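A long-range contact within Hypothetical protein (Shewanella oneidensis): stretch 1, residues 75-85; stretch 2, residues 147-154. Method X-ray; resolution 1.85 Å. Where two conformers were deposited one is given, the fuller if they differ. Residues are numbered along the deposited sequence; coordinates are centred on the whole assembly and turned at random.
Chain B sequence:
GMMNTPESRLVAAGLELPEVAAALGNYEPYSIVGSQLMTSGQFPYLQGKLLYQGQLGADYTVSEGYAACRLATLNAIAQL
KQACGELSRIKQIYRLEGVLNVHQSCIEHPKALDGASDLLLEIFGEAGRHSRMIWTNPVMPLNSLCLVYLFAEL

Stretch 1 75-85: NAIAQLKQACG
Stretch 2 (147-154) LVYLFAEL

A single methyl group, CD1 of L150, takes part in half of the six residue contacts: it lies 3.5 Å from CB of A76, 3.8 Å from CD1 of L80 and 4.5 Å from CG1 of I77, so one strand leucine meets three helix residues. No hydrogen bond crosses between the stretches, and all the side-chain contacts are apolar. The two segments, at least 70 residues apart in sequence where they touch, bury 261 Å² in total.

Residues 75-84 form the later part of a helix, with phi/psi near -63/-40 until C84 relaxes to -113/-5. Residues 147-153 continue a strand, with phi from -141 to -101° and psi from 127 to 151°. The helix packs over the strand with their N-to-C directions 37° apart (signed crossing angle -37°) and an axial closest approach of 8.8 Å. The register pairs A76 with L150, L80 with A152 and C84 with L154, at CA-CA distances of 6.8, 8.3 and 8.6 Å. Thus four residues of helix advance along roughly the same path as two residues of strand, and the spacing widens toward the C-terminal end.

This periodicity selects the contacting side chains. A76, L80 and C84, one helical turn apart, direct CA-to-CB toward the strand; V148, L150, A152 and L154 point toward the helix, whereas Y149 and F151 point away. At A76 the short side chain accompanies the closest backbone approach, its CB also lying 4.3 Å from CG1 of V148 (chi1 t, 163°). L150 adopts mt (-64°, -175°) and L80 also mt (-66°, 178°), extending each side chain into the space between the backbones. Farther along, CD2 of L80 reaches to 4.5 Å from CB of A152, a larger helix residue meeting a small strand residue. I77, also mt (-66°, 170°), directs CA-to-CB sideways and adds only a marginal contact.

A76, L80, V148, L150 and A152 are buried, in keeping with their apolar side chains. The more open end is formed by C84 (chi1 p, 66°), whose CB lies 4.3 Å from CD2 of the C-terminal L154 (mt, -56°, 165°).

Regular i+4 hydrogen bonding maintains the helix, including C84 N to L80 O at 2.9 Å and G85 N to K81 O at 2.8 Å. G85 then leaves helical geometry at phi/psi 85/-57, a positive phi that favours glycine. K81, whose side chain is out of reach of the strand, donates from NZ to O of G85 at 2.8 Å, tying its side chain to the helix end.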

# COMPACT_ATOMS: atom_id res chain seq x y z
N ASN B 75 8.76 -17.24 -4.12
CA ASN B 75 9.92 -16.36 -3.98
C ASN B 75 9.89 -15.56 -2.68
O ASN B 75 10.88 -15.50 -1.97
CB ASN B 75 10.04 -15.40 -5.19
CG ASN B 75 10.77 -16.03 -6.37
OD1 ASN B 75 11.99 -15.85 -6.51
ND2 ASN B 75 10.04 -16.79 -7.19
N ALA B 76 8.73 -15.00 -2.35
CA ALA B 76 8.55 -14.28 -1.09
C ALA B 76 8.82 -15.16 0.14
O ALA B 76 9.37 -14.70 1.13
CB ALA B 76 7.13 -13.66 -1.02
N ILE B 77 8.39 -16.41 0.08
CA ILE B 77 8.64 -17.38 1.19
C ILE B 77 10.13 -17.67 1.30
O ILE B 77 10.68 -17.76 2.39
CB ILE B 77 7.82 -18.67 0.98
CG1 ILE B 77 6.32 -18.33 1.10
CG2 ILE B 77 8.20 -19.74 2.02
CD1 ILE B 77 5.34 -19.47 0.67
N ALA B 78 10.82 -17.76 0.16
CA ALA B 78 12.27 -17.91 0.16
C ALA B 78 12.91 -16.72 0.89
O ALA B 78 13.85 -16.88 1.67
CB ALA B 78 12.82 -18.10 -1.27
N GLN B 79 12.37 -15.53 0.66
CA GLN B 79 12.91 -14.33 1.28
C GLN B 79 12.71 -14.40 2.80
O GLN B 79 13.61 -14.06 3.56
CB GLN B 79 12.17 -13.10 0.73
CG GLN B 79 12.70 -11.77 1.25
CD GLN B 79 14.09 -11.54 0.78
OE1 GLN B 79 14.29 -11.19 -0.38
NE2 GLN B 79 15.07 -11.76 1.66
N LEU B 80 11.54 -14.87 3.22
CA LEU B 80 11.22 -14.98 4.64
C LEU B 80 12.14 -16.01 5.29
O LEU B 80 12.61 -15.80 6.41
CB LEU B 80 9.76 -15.37 4.86
CG LEU B 80 8.70 -14.35 4.43
CD1 LEU B 80 7.33 -14.93 4.67
CD2 LEU B 80 8.88 -13.01 5.15
N LYS B 81 12.38 -17.11 4.59
CA LYS B 81 13.24 -18.15 5.15
C LYS B 81 14.67 -17.66 5.35
O LYS B 81 15.35 -18.04 6.31
CB LYS B 81 13.28 -19.39 4.25
CG LYS B 81 14.19 -20.50 4.83
CD LYS B 81 13.69 -21.88 4.54
CE LYS B 81 14.69 -22.95 5.00
NZ LYS B 81 14.60 -23.30 6.46
N GLN B 82 15.13 -16.83 4.41
CA GLN B 82 16.45 -16.23 4.54
C GLN B 82 16.52 -15.32 5.75
O GLN B 82 17.51 -15.33 6.47
CB GLN B 82 16.81 -15.46 3.28
CG GLN B 82 18.27 -15.09 3.19
CD GLN B 82 18.50 -14.04 2.11
OE1 GLN B 82 19.18 -14.31 1.13
NE2 GLN B 82 17.90 -12.86 2.28
N ALA B 83 15.47 -14.56 5.98
CA ALA B 83 15.41 -13.67 7.11
C ALA B 83 15.32 -14.41 8.45
O ALA B 83 15.97 -13.99 9.40
CB ALA B 83 14.23 -12.75 6.96
N CYS B 84 14.52 -15.48 8.54
CA CYS B 84 14.30 -16.05 9.88
C CYS B 84 14.88 -17.43 10.11
O CYS B 84 14.86 -17.90 11.24
CB CYS B 84 12.82 -16.00 10.26
SG CYS B 84 11.83 -17.04 9.24
N GLY B 85 15.43 -18.05 9.08
CA GLY B 85 16.14 -19.32 9.23
C GLY B 85 15.23 -20.53 9.19
O GLY B 85 15.43 -21.43 8.37
N LEU B 147 3.65 -8.61 -8.78
CA LEU B 147 4.58 -8.39 -7.68
C LEU B 147 3.86 -8.72 -6.38
O LEU B 147 2.69 -8.31 -6.18
CB LEU B 147 4.99 -6.92 -7.75
CG LEU B 147 6.25 -6.27 -7.24
CD1 LEU B 147 7.52 -6.96 -7.70
CD2 LEU B 147 6.20 -4.81 -7.74
N VAL B 148 4.56 -9.38 -5.46
CA VAL B 148 3.97 -9.80 -4.20
C VAL B 148 4.82 -9.28 -3.05
O VAL B 148 6.06 -9.28 -3.13
CB VAL B 148 3.84 -11.37 -4.16
CG1 VAL B 148 3.63 -11.88 -2.77
CG2 VAL B 148 2.72 -11.82 -5.12
N TYR B 149 4.15 -8.83 -1.99
CA TYR B 149 4.76 -8.38 -0.76
C TYR B 149 4.09 -9.13 0.39
O TYR B 149 2.87 -9.22 0.45
CB TYR B 149 4.52 -6.89 -0.53
CG TYR B 149 5.11 -5.99 -1.58
CD1 TYR B 149 4.49 -5.80 -2.81
CD2 TYR B 149 6.25 -5.26 -1.31
CE1 TYR B 149 5.04 -4.95 -3.77
CE2 TYR B 149 6.83 -4.40 -2.27
CZ TYR B 149 6.21 -4.26 -3.50
OH TYR B 149 6.77 -3.40 -4.41
N LEU B 150 4.90 -9.63 1.31
CA LEU B 150 4.40 -10.34 2.49
C LEU B 150 4.82 -9.61 3.76
O LEU B 150 5.84 -8.93 3.79
CB LEU B 150 4.94 -11.75 2.55
CG LEU B 150 4.54 -12.71 1.43
CD1 LEU B 150 5.08 -14.08 1.73
CD2 LEU B 150 3.04 -12.77 1.26
N PHE B 151 3.99 -9.75 4.79
CA PHE B 151 4.20 -9.16 6.10
C PHE B 151 3.96 -10.29 7.12
O PHE B 151 2.92 -10.95 7.08
CB PHE B 151 3.20 -8.06 6.36
CG PHE B 151 3.25 -6.92 5.36
CD1 PHE B 151 2.67 -7.04 4.12
CD2 PHE B 151 3.86 -5.75 5.68
CE1 PHE B 151 2.71 -6.02 3.21
CE2 PHE B 151 3.90 -4.69 4.77
CZ PHE B 151 3.33 -4.84 3.54
N ALA B 152 4.94 -10.49 8.01
CA ALA B 152 4.94 -11.60 8.94
C ALA B 152 5.18 -11.09 10.34
O ALA B 152 5.90 -10.11 10.53
CB ALA B 152 6.00 -12.63 8.58
N GLU B 153 4.58 -11.77 11.30
CA GLU B 153 4.81 -11.54 12.72
C GLU B 153 5.76 -12.59 13.26
O GLU B 153 5.56 -13.78 13.01
CB GLU B 153 3.48 -11.62 13.50
CG GLU B 153 3.62 -11.19 14.93
CD GLU B 153 2.37 -11.38 15.78
OE1 GLU B 153 1.36 -11.92 15.30
OE2 GLU B 153 2.44 -10.99 16.96
N LEU B 154 6.79 -12.15 13.96
CA LEU B 154 7.76 -13.04 14.59
C LEU B 154 7.55 -13.03 16.10
O LEU B 154 8.14 -13.85 16.82
CB LEU B 154 9.17 -12.54 14.31
CG LEU B 154 9.55 -12.36 12.84
CD1 LEU B 154 10.81 -11.53 12.79
CD2 LEU B 154 9.71 -13.71 12.15
OXT LEU B 154 6.81 -12.19 16.62